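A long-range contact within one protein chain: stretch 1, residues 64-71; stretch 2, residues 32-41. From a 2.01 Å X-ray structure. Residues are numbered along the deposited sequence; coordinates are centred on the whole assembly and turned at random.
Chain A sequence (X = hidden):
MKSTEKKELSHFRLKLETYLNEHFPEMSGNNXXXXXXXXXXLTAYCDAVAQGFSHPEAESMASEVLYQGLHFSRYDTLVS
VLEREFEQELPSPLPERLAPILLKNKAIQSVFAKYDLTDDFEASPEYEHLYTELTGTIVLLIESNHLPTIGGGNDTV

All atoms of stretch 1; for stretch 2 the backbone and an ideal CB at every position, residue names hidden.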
# COMPACT_ATOMS: atom_id res chain seq x y z
N GLU A 64 -14.40 1.97 -2.36
CA GLU A 64 -13.60 1.79 -3.60
C GLU A 64 -12.86 3.09 -3.92
O GLU A 64 -11.67 3.05 -4.31
CB GLU A 64 -14.48 1.39 -4.81
CG GLU A 64 -15.43 0.24 -4.49
CD GLU A 64 -15.06 -1.08 -5.13
OE1 GLU A 64 -13.86 -1.47 -5.02
OE2 GLU A 64 -15.97 -1.72 -5.74
N VAL A 65 -13.54 4.23 -3.70
CA VAL A 65 -12.96 5.58 -3.81
C VAL A 65 -11.80 5.79 -2.81
O VAL A 65 -10.67 6.26 -3.16
CB VAL A 65 -14.06 6.69 -3.65
CG1 VAL A 65 -13.46 8.10 -3.64
CG2 VAL A 65 -15.03 6.62 -4.93
N LEU A 66 -12.09 5.42 -1.58
CA LEU A 66 -11.09 5.53 -0.51
C LEU A 66 -9.75 4.85 -0.87
O LEU A 66 -8.67 5.42 -0.67
CB LEU A 66 -11.69 4.90 0.75
CG LEU A 66 -11.07 5.28 2.08
CD1 LEU A 66 -11.42 6.78 2.35
CD2 LEU A 66 -11.61 4.34 3.20
N TYR A 67 -9.84 3.65 -1.44
CA TYR A 67 -8.70 2.77 -1.70
C TYR A 67 -8.11 2.84 -3.09
O TYR A 67 -7.08 2.19 -3.38
CB TYR A 67 -9.10 1.32 -1.39
CG TYR A 67 -9.44 1.03 0.08
CD1 TYR A 67 -8.66 1.53 1.12
CD2 TYR A 67 -10.56 0.27 0.41
CE1 TYR A 67 -8.99 1.28 2.48
CE2 TYR A 67 -10.90 0.01 1.75
CZ TYR A 67 -10.08 0.49 2.77
OH TYR A 67 -10.41 0.20 4.08
N GLN A 68 -8.76 3.62 -3.95
CA GLN A 68 -8.36 3.80 -5.33
C GLN A 68 -6.85 4.12 -5.48
O GLN A 68 -6.36 5.06 -4.86
CB GLN A 68 -9.21 4.94 -5.90
CG GLN A 68 -8.50 5.77 -6.90
CD GLN A 68 -8.49 5.06 -8.14
OE1 GLN A 68 -9.49 4.40 -8.46
NE2 GLN A 68 -7.35 5.10 -8.88
N GLY A 69 -6.15 3.36 -6.33
CA GLY A 69 -4.70 3.55 -6.61
C GLY A 69 -3.83 3.14 -5.45
O GLY A 69 -2.62 3.30 -5.49
N LEU A 70 -4.42 2.60 -4.39
CA LEU A 70 -3.65 2.12 -3.25
C LEU A 70 -3.70 0.59 -3.11
O LEU A 70 -3.37 0.06 -2.08
CB LEU A 70 -4.15 2.76 -1.95
CG LEU A 70 -4.01 4.28 -1.83
CD1 LEU A 70 -4.79 4.67 -0.58
CD2 LEU A 70 -2.50 4.71 -1.75
N HIS A 71 -4.10 -0.12 -4.17
CA HIS A 71 -4.11 -1.58 -4.12
C HIS A 71 -2.76 -2.25 -4.23
O HIS A 71 -2.59 -3.33 -3.65
CB HIS A 71 -5.07 -2.15 -5.17
CG HIS A 71 -6.50 -1.76 -4.94
ND1 HIS A 71 -7.53 -2.67 -4.95
CD2 HIS A 71 -7.06 -0.56 -4.67
CE1 HIS A 71 -8.67 -2.05 -4.69
NE2 HIS A 71 -8.41 -0.76 -4.51
N UNK A 32 -2.44 15.70 4.95
CA UNK A 32 -3.09 16.19 3.73
C UNK A 32 -3.74 15.11 2.88
O UNK A 32 -4.84 15.31 2.42
CB UNK A 32 -2.06 16.94 2.87
N UNK A 33 -3.11 13.94 2.71
CA UNK A 33 -3.71 12.97 1.85
C UNK A 33 -4.93 12.34 2.53
O UNK A 33 -5.98 12.18 1.92
CB UNK A 33 -2.68 11.90 1.46
N UNK A 34 -4.74 11.94 3.79
CA UNK A 34 -5.82 11.31 4.55
C UNK A 34 -7.07 12.17 4.63
O UNK A 34 -8.21 11.70 4.34
CB UNK A 34 -5.34 10.98 5.97
N UNK A 35 -6.88 13.45 4.94
CA UNK A 35 -8.01 14.43 4.95
C UNK A 35 -8.68 14.48 3.57
O UNK A 35 -9.92 14.33 3.43
CB UNK A 35 -7.52 15.83 5.34
N UNK A 36 -7.86 14.68 2.55
CA UNK A 36 -8.40 14.87 1.21
C UNK A 36 -9.09 13.61 0.68
O UNK A 36 -10.16 13.70 0.11
CB UNK A 36 -7.28 15.29 0.25
N UNK A 37 -8.47 12.45 0.87
CA UNK A 37 -9.06 11.21 0.42
C UNK A 37 -10.34 10.80 1.23
O UNK A 37 -11.34 10.36 0.65
CB UNK A 37 -8.00 10.11 0.51
N UNK A 38 -10.32 11.00 2.53
CA UNK A 38 -11.51 10.78 3.35
C UNK A 38 -12.72 11.68 2.92
O UNK A 38 -13.85 11.21 2.88
CB UNK A 38 -11.16 11.04 4.82
N UNK A 39 -12.44 12.97 2.66
CA UNK A 39 -13.39 13.93 2.10
C UNK A 39 -13.96 13.44 0.75
O UNK A 39 -15.19 13.50 0.55
CB UNK A 39 -12.71 15.29 1.92
N UNK A 40 -13.10 12.96 -0.15
CA UNK A 40 -13.57 12.38 -1.40
C UNK A 40 -14.51 11.19 -1.23
O UNK A 40 -15.49 11.06 -2.02
CB UNK A 40 -12.36 11.95 -2.24
N UNK A 41 -14.16 10.26 -0.34
CA UNK A 41 -15.01 9.10 -0.07
C UNK A 41 -16.39 9.53 0.47
O UNK A 41 -17.44 9.03 0.04
CB UNK A 41 -14.32 8.17 0.93

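Stretch 2 is helical throughout, and it approaches the type II turn from Tyr 67 to Leu 70 that follows the helix of stretch 1. Leu 66 O and Gln 68 O have no backbone partner within the stretch and stand free as acceptors, flanked by the methyl groups of Val 65, Leu 66 and Leu 70.

Position 32 has nothing of stretch 1 near its ideal CB, and many residues would do; it is Pro 32, which makes no contact here. At position 33 CA-to-CB points sideways and the ideal CB is remote, so a small side chain would fall short. A long apolar or aromatic one could reach Leu 70. The residue is Phe 33: with chi1 t, its ring comes nearer, and Phe 33 CZ lies 3.9 Å from Leu 70 CD1, a methyl meeting the ring edge.

Positions 34, 35 and 36 are out of reach, and stretch 1 sets no rule for them. They hold Ile 34, Thr 35 and Ala 36.

Position 37 is the decisive one. CA-to-CB runs sideways, with the ideal CB 4.9 Å from Leu 66 O, and Gln 68 O lies farther along. A long donor is called for: lysine, arginine or perhaps glutamine. Arg 37 is found, folded through chi1 t, chi2 p and chi3 p. Arg 37 NH1 donates hydrogen bonds to Leu 66 O and to Gln 68 O, each at 2.9 Å, both oxygens near the guanidinium plane, so one nitrogen ties helical Leu 66 to Gln 68 in the turn. A water accepts from Arg 37 NH2 at 2.9 Å and donates to Gln 68 O at 2.8 Å. The aliphatic part passes Leu 66: Arg 37 CG lies 4.3 Å from Leu 66 CD1.

At position 38 CA-to-CB points away, yet the ideal CB is 4.9 Å from Leu 66 CD1; small or medium residues fit. Ser 38 OG donates a hydrogen bond to Ile 34 O at 2.7 Å; Ser 38 CA lies 4.1 Å from Leu 66 CD1. Position 39 points away and is unconstrained; it is Asp 39.

Position 40 points toward stretch 1, its ideal CB 4.2 Å from Val 65 CG1, so an aliphatic or a long polar chain would suit. Glu 40 packs CB against that methyl, while Glu 40 OE1 forms a long salt bridge with Arg 37 NE (3.8 Å), charge attraction alone.

At position 41 the ideal CB points toward stretch 1 and already sits 3.5 Å from Leu 66 CD1, favouring a small apolar residue. Ala 41 fits, its CB packed on that methyl where the CA atoms of the two stretches are nearest, Leu 66 CA to Ala 41 CA being 5.3 Å.

Stretch 2 (32-41) PFITARSDEA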
# COMPACT_ATOMS: atom_id res chain seq x y z
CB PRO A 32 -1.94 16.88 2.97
CG PRO A 32 -0.97 17.28 4.05
CD PRO A 32 -1.04 16.17 5.05
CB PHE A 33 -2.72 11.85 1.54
CG PHE A 33 -3.34 10.71 0.77
CD1 PHE A 33 -3.77 10.92 -0.56
CD2 PHE A 33 -3.49 9.43 1.38
CE1 PHE A 33 -4.35 9.87 -1.29
CE2 PHE A 33 -4.08 8.36 0.67
CZ PHE A 33 -4.49 8.58 -0.67
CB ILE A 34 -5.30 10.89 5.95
CG1 ILE A 34 -4.33 9.70 5.81
CG2 ILE A 34 -6.47 10.49 6.92
CD1 ILE A 34 -3.31 9.57 7.00
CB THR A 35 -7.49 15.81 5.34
OG1 THR A 35 -6.85 15.69 6.62
CG2 THR A 35 -8.62 16.85 5.42
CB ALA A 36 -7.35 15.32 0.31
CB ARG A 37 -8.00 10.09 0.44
CG ARG A 37 -8.48 8.73 -0.06
CD ARG A 37 -8.99 8.86 -1.51
NE ARG A 37 -7.96 9.13 -2.50
CZ ARG A 37 -7.24 8.21 -3.12
NH1 ARG A 37 -7.35 6.92 -2.80
NH2 ARG A 37 -6.39 8.59 -4.07
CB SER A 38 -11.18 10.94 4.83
OG SER A 38 -10.17 9.98 5.17
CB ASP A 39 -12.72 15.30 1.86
CG ASP A 39 -12.59 16.14 3.13
OD1 ASP A 39 -13.03 15.67 4.20
OD2 ASP A 39 -12.06 17.31 3.05
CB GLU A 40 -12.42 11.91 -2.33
CG GLU A 40 -11.47 12.94 -2.76
CD GLU A 40 -10.30 12.36 -3.54
OE1 GLU A 40 -10.46 11.33 -4.32
OE2 GLU A 40 -9.22 12.97 -3.40
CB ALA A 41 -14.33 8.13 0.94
O HOH W 1 -4.23 6.92 -5.10
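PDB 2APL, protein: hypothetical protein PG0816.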